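Local atomic coordinates of SA0254 protein (Staphylococcus aureus subsp. aureus, PDB entry 2OOI), a protein that is of unknown function but carries a UTRA domain, a fold that in GntR/HutC-family transcription regulators binds small effector molecules. Residues B[109-114]-B[125-130]; B[119-124]-B[148-153]. One frame throughout, in Å; residues are numbered along the deposited sequence.

Contact 1 (B[109-114]-B[125-130]); sequences DKLTSS and EPCLRY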
loop_
_atom_site.group_PDB
_atom_site.type_symbol
_atom_site.label_atom_id
_atom_site.label_comp_id
_atom_site.label_asym_id
_atom_site.label_seq_id
_atom_site.Cartn_x
_atom_site.Cartn_y
_atom_site.Cartn_z
ATOM N N ASP B 109 -0.400 -11.611 2.026
ATOM C CA ASP B 109 -0.787 -13.027 2.023
ATOM C C ASP B 109 0.477 -13.900 1.992
ATOM O O ASP B 109 1.607 -13.377 1.974
ATOM C CB ASP B 109 -1.668 -13.324 0.795
ATOM C CG ASP B 109 -2.528 -14.610 0.935
ATOM O OD1 ASP B 109 -2.446 -15.352 1.944
ATOM O OD2 ASP B 109 -3.324 -14.891 -0.005
ATOM N N LYS B 110 0.270 -15.220 2.005
ATOM C CA LYS B 110 1.314 -16.196 1.825
ATOM C C LYS B 110 1.430 -16.541 0.355
ATOM O O LYS B 110 0.482 -16.392 -0.370
ATOM C CB LYS B 110 0.964 -17.454 2.580
ATOM C CG LYS B 110 0.928 -17.268 4.037
ATOM C CD LYS B 110 0.937 -18.589 4.785
ATOM C CE LYS B 110 0.494 -18.369 6.241
ATOM N NZ LYS B 110 0.769 -19.550 7.108
ATOM N N LEU B 111 2.595 -17.016 -0.065
ATOM C CA LEU B 111 2.842 -17.375 -1.445
ATOM C C LEU B 111 2.400 -18.809 -1.764
ATOM O O LEU B 111 2.483 -19.730 -0.940
ATOM C CB LEU B 111 4.330 -17.275 -1.758
ATOM C CG LEU B 111 4.980 -15.929 -2.041
ATOM C CD1 LEU B 111 6.461 -16.176 -1.964
ATOM C CD2 LEU B 111 4.575 -15.353 -3.397
ATOM N N THR B 112 1.961 -19.004 -2.988
ATOM C CA THR B 112 1.701 -20.340 -3.449
ATOM C C THR B 112 3.053 -20.893 -3.851
ATOM O O THR B 112 4.005 -20.132 -4.066
ATOM C CB THR B 112 0.758 -20.351 -4.647
ATOM O OG1 THR B 112 1.465 -19.868 -5.801
ATOM C CG2 THR B 112 -0.514 -19.491 -4.368
ATOM N N SER B 113 3.138 -22.208 -3.973
ATOM C CA SER B 113 4.380 -22.854 -4.390
ATOM C C SER B 113 4.812 -22.416 -5.799
ATOM O O SER B 113 6.000 -22.256 -6.064
ATOM C CB SER B 113 4.224 -24.379 -4.312
ATOM O OG SER B 113 3.229 -24.825 -5.230
ATOM N N SER B 114 3.868 -22.191 -6.697
ATOM C CA SER B 114 4.258 -21.811 -8.057
ATOM C C SER B 114 4.687 -20.340 -8.146
ATOM O O SER B 114 5.598 -19.987 -8.911
ATOM C CB SER B 114 3.142 -22.093 -9.035
ATOM O OG SER B 114 2.084 -21.186 -8.798
ATOM N N GLU B 125 6.019 -18.177 2.199
ATOM C CA GLU B 125 6.638 -16.920 2.592
ATOM C C GLU B 125 5.789 -15.740 2.126
ATOM O O GLU B 125 5.058 -15.852 1.138
ATOM C CB GLU B 125 8.050 -16.813 2.024
ATOM C CG GLU B 125 9.064 -17.588 2.820
ATOM C CD GLU B 125 10.454 -17.305 2.379
ATOM O OE1 GLU B 125 10.733 -17.444 1.160
ATOM O OE2 GLU B 125 11.259 -16.943 3.265
ATOM N N PRO B 126 5.896 -14.605 2.816
ATOM C CA PRO B 126 4.984 -13.502 2.581
ATOM C C PRO B 126 5.060 -12.869 1.184
ATOM O O PRO B 126 6.099 -12.943 0.505
ATOM C CB PRO B 126 5.409 -12.462 3.628
ATOM C CG PRO B 126 6.254 -13.193 4.621
ATOM C CD PRO B 126 6.893 -14.293 3.841
ATOM N N CYS B 127 3.953 -12.252 0.766
ATOM C CA CYS B 127 3.922 -11.438 -0.465
ATOM C C CYS B 127 2.923 -10.300 -0.293
ATOM O O CYS B 127 2.221 -10.252 0.715
ATOM C CB CYS B 127 3.521 -12.297 -1.668
ATOM S SG CYS B 127 1.935 -13.187 -1.427
ATOM N N LEU B 128 2.884 -9.388 -1.265
ATOM C CA LEU B 128 1.794 -8.429 -1.431
ATOM C C LEU B 128 1.012 -8.847 -2.655
ATOM O O LEU B 128 1.594 -9.006 -3.734
ATOM C CB LEU B 128 2.330 -7.001 -1.649
ATOM C CG LEU B 128 1.324 -5.845 -1.475
ATOM C CD1 LEU B 128 0.877 -5.770 -0.028
ATOM C CD2 LEU B 128 1.888 -4.494 -1.894
ATOM N N ARG B 129 -0.289 -9.047 -2.496
ATOM C CA ARG B 129 -1.203 -9.279 -3.626
ATOM C C ARG B 129 -1.882 -7.936 -3.889
ATOM O O ARG B 129 -2.567 -7.394 -3.022
ATOM C CB ARG B 129 -2.242 -10.373 -3.356
ATOM C CG ARG B 129 -1.807 -11.441 -2.394
ATOM C CD ARG B 129 -2.560 -12.756 -2.515
ATOM N NE ARG B 129 -1.926 -13.483 -3.606
ATOM C CZ ARG B 129 -1.234 -14.623 -3.527
ATOM N NH1 ARG B 129 -1.088 -15.341 -2.421
ATOM N NH2 ARG B 129 -0.691 -15.066 -4.619
ATOM N N TYR B 130 -1.664 -7.407 -5.082
ATOM C CA TYR B 130 -2.034 -6.056 -5.458
ATOM C C TYR B 130 -2.886 -6.160 -6.719
ATOM O O TYR B 130 -2.572 -6.938 -7.611
ATOM C CB TYR B 130 -0.727 -5.334 -5.713
ATOM C CG TYR B 130 -0.728 -3.917 -6.218
ATOM C CD1 TYR B 130 -0.383 -2.854 -5.377
ATOM C CD2 TYR B 130 -0.958 -3.642 -7.572
ATOM C CE1 TYR B 130 -0.308 -1.549 -5.856
ATOM C CE2 TYR B 130 -0.876 -2.336 -8.068
ATOM C CZ TYR B 130 -0.554 -1.303 -7.206
ATOM O OH TYR B 130 -0.473 -0.016 -7.714
#
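D109 and C127 form the antiparallel, hydrogen-bonded pair at which the end of strand 99-110 meets the start of strand 126-136. D109 N donates to C127 O at 3.2 Å, and C127 N returns a bond to D109 O of 2.9 Å. One residue on, K110 faces P126 as a non-hydrogen-bonded pair, and past the end of the strand L111 N still reaches E125 O at 3.0 Å, with a more bent N-H...O angle of 132°.

Polar side chains meet beside C127. With CG anti to the backbone N (chi1 -160°), the D109 carboxylate lies beside R129: OD1 accepts K110 N at 2.7 Å, from above the carboxylate plane, while OD2 forms a salt bridge with R129 NH1, a weak bond of 3.3 Å. The carboxylate and guanidinium planes stand 77° apart, and OD2 comes to the guanidinium edge. R129 CD also packs on D109 CB at 3.5 Å, while K110 O lies 2.8 Å from R129 NH1. C127 SG sits over one face of the guanidinium, toward its rim. R129 NH2 is salt-bridged to E115, in helix 113-118.

Apolar contact is made by L111, whose CD2 lies 3.7 Å from C127 CB.

This is antiparallel edge pairing in the UTRA-domain sheet, which the chain leaves for helix 113-118 with T112 as N-cap. R129, probably held mainly by E115 and weakly by D109, ties the strand end to that helix.

Contact 2 (B[119-124]-B[148-153]); sequences LQLSTG and VFHYRH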
loop_
_atom_site.group_PDB
_atom_site.type_symbol
_atom_site.label_atom_id
_atom_site.label_comp_id
_atom_site.label_asym_id
_atom_site.label_seq_id
_atom_site.Cartn_x
_atom_site.Cartn_y
_atom_site.Cartn_z
ATOM N N LEU B 119 9.490 -16.357 -7.989
ATOM C CA LEU B 119 10.105 -15.238 -7.294
ATOM C C LEU B 119 11.338 -15.705 -6.513
ATOM O O LEU B 119 11.953 -14.917 -5.776
ATOM C CB LEU B 119 9.098 -14.586 -6.334
ATOM C CG LEU B 119 7.842 -13.913 -6.909
ATOM C CD1 LEU B 119 6.846 -13.562 -5.807
ATOM C CD2 LEU B 119 8.183 -12.666 -7.703
ATOM N N GLN B 120 11.714 -16.976 -6.664
ATOM C CA GLN B 120 12.885 -17.502 -5.956
ATOM C C GLN B 120 12.825 -17.295 -4.435
ATOM O O GLN B 120 13.764 -16.738 -3.821
ATOM C CB GLN B 120 14.137 -16.861 -6.511
ATOM C CG GLN B 120 14.384 -17.221 -7.945
ATOM C CD GLN B 120 15.694 -16.656 -8.395
ATOM O OE1 GLN B 120 16.744 -17.300 -8.265
ATOM N NE2 GLN B 120 15.663 -15.401 -8.849
ATOM N N LEU B 121 11.697 -17.739 -3.866
ATOM C CA LEU B 121 11.409 -17.713 -2.434
ATOM C C LEU B 121 10.795 -19.074 -2.098
ATOM O O LEU B 121 10.673 -19.922 -2.980
ATOM C CB LEU B 121 10.431 -16.570 -2.118
ATOM C CG LEU B 121 11.052 -15.153 -2.203
ATOM C CD1 LEU B 121 10.033 -13.982 -2.213
ATOM C CD2 LEU B 121 12.088 -14.971 -1.076
ATOM N N SER B 122 10.366 -19.271 -0.847
ATOM C CA SER B 122 9.749 -20.554 -0.435
ATOM C C SER B 122 8.223 -20.479 -0.344
ATOM O O SER B 122 7.685 -19.459 0.119
ATOM C CB SER B 122 10.274 -20.962 0.935
ATOM O OG SER B 122 11.674 -20.803 0.996
ATOM N N THR B 123 7.545 -21.571 -0.724
ATOM C CA THR B 123 6.106 -21.720 -0.474
ATOM C C THR B 123 5.726 -21.197 0.911
ATOM O O THR B 123 6.327 -21.593 1.917
ATOM C CB THR B 123 5.630 -23.199 -0.551
ATOM O OG1 THR B 123 5.911 -23.731 -1.852
ATOM C CG2 THR B 123 4.108 -23.316 -0.296
ATOM N N GLY B 124 4.738 -20.308 0.952
ATOM C CA GLY B 124 4.223 -19.819 2.227
ATOM C C GLY B 124 4.879 -18.557 2.757
ATOM O O GLY B 124 4.367 -17.931 3.668
ATOM N N VAL B 148 1.667 -10.135 -7.888
ATOM C CA VAL B 148 2.187 -10.644 -6.607
ATOM C C VAL B 148 3.654 -10.230 -6.461
ATOM O O VAL B 148 4.490 -10.551 -7.288
ATOM C CB VAL B 148 1.802 -12.147 -6.324
ATOM C CG1 VAL B 148 2.434 -12.615 -5.081
ATOM C CG2 VAL B 148 0.346 -12.395 -6.329
ATOM N N PHE B 149 3.916 -9.438 -5.423
ATOM C CA PHE B 149 5.224 -8.843 -5.189
ATOM C C PHE B 149 6.145 -9.717 -4.346
ATOM O O PHE B 149 5.726 -10.399 -3.405
ATOM C CB PHE B 149 5.072 -7.500 -4.485
ATOM C CG PHE B 149 4.574 -6.387 -5.374
ATOM C CD1 PHE B 149 3.242 -6.047 -5.403
ATOM C CD2 PHE B 149 5.459 -5.672 -6.172
ATOM C CE1 PHE B 149 2.790 -5.016 -6.226
ATOM C CE2 PHE B 149 5.016 -4.648 -6.982
ATOM C CZ PHE B 149 3.679 -4.314 -7.000
ATOM N N HIS B 150 7.419 -9.682 -4.717
ATOM C CA HIS B 150 8.510 -10.226 -3.906
ATOM C C HIS B 150 8.616 -9.396 -2.630
ATOM O O HIS B 150 8.801 -8.192 -2.706
ATOM C CB HIS B 150 9.812 -10.125 -4.708
ATOM C CG HIS B 150 10.967 -10.806 -4.057
ATOM N ND1 HIS B 150 11.529 -11.961 -4.560
ATOM C CD2 HIS B 150 11.647 -10.514 -2.922
ATOM C CE1 HIS B 150 12.518 -12.340 -3.767
ATOM N NE2 HIS B 150 12.604 -11.483 -2.761
ATOM N N TYR B 151 8.514 -10.013 -1.463
ATOM C CA TYR B 151 8.370 -9.227 -0.247
ATOM C C TYR B 151 9.609 -8.465 0.213
ATOM O O TYR B 151 9.471 -7.466 0.921
ATOM C CB TYR B 151 7.797 -10.052 0.889
ATOM C CG TYR B 151 8.788 -10.865 1.651
ATOM C CD1 TYR B 151 9.228 -10.453 2.894
ATOM C CD2 TYR B 151 9.274 -12.066 1.144
ATOM C CE1 TYR B 151 10.140 -11.196 3.596
ATOM C CE2 TYR B 151 10.165 -12.816 1.847
ATOM C CZ TYR B 151 10.599 -12.374 3.073
ATOM O OH TYR B 151 11.494 -13.108 3.795
ATOM N N ARG B 152 10.797 -8.939 -0.151
ATOM C CA ARG B 152 12.050 -8.246 0.181
ATOM C C ARG B 152 12.389 -7.150 -0.825
ATOM O O ARG B 152 12.830 -6.078 -0.442
ATOM C CB ARG B 152 13.232 -9.215 0.271
ATOM C CG ARG B 152 13.177 -10.192 1.434
ATOM C CD ARG B 152 14.401 -11.171 1.461
ATOM N NE ARG B 152 14.275 -12.101 2.592
ATOM C CZ ARG B 152 15.097 -13.127 2.895
ATOM N NH1 ARG B 152 16.230 -13.381 2.207
ATOM N NH2 ARG B 152 14.797 -13.905 3.944
ATOM N N HIS B 153 12.162 -7.409 -2.099
ATOM C CA HIS B 153 12.626 -6.525 -3.137
ATOM C C HIS B 153 11.667 -5.365 -3.357
ATOM O O HIS B 153 12.059 -4.390 -3.979
ATOM C CB HIS B 153 12.806 -7.279 -4.459
ATOM C CG HIS B 153 13.927 -8.278 -4.455
ATOM N ND1 HIS B 153 14.103 -9.207 -5.457
ATOM C CD2 HIS B 153 14.891 -8.531 -3.538
ATOM C CE1 HIS B 153 15.142 -9.972 -5.170
ATOM N NE2 HIS B 153 15.637 -9.583 -4.011
#
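L121 and L119 pack on H150 in a buried, largely apolar side-chain contact, where the loop leaving helix 113-118 lies against the end of strand 141-150. The helix finishes in a Schellman motif at Q120, whose positive phi turns the chain so that L119 and L121, on its two sides, both direct CB toward the strand end.

The central interaction is a CH-pi contact. L121 CD1 stands over the centre of the H150 imidazole, 3.4 Å from the centroid and 15° off the ring normal. CG of H150 is anti to the backbone N (chi1 -173°), and the opposite face of its ring is met by H153 ND1, 3.6 Å above the plane, so the imidazole lies between a leucine methyl and a second histidine. L119 O approaches the ring edge near its plane, 3.2 Å from H150 ND1. The same L121 methyl touches the edge of the Y151 ring, with CD1 3.9 Å from Y151 CD2. Farther back along the strand, L119 CD1 lies 4.1 Å from V148 O.

Beyond the strand, R152 NE donates to Y151 OH at 3.2 Å, and H153 ND1 bonds to V62 O of the neighbouring strand.

The packing seats the UTRA-domain loop between helix 113-118 and strand 126-136 against the end of strand 141-150. Both faces of the H150 ring are occupied, by L121 CD1 and H153, which probably limits its rotation.

Both contacts anchor the excursion through helix 113-118 to one antiparallel sheet, in which strand 126-136 lies between strands 99-110 and 141-150. Contact 1 secures the two ends of that excursion at an outermost strand of the chain's sheet; it is partly buried, built on backbone bonds and charge, and borders the second subunit, where K110 and E125 pair reciprocally with E125 and K110 of the other copy. Contact 2 is the more buried and relies on side-chain packing of the loop against the strand end. Their centres are 6 Å apart, and they join directly through probable backbone bonds, L128 O to F149 N and G124 N to L111 O.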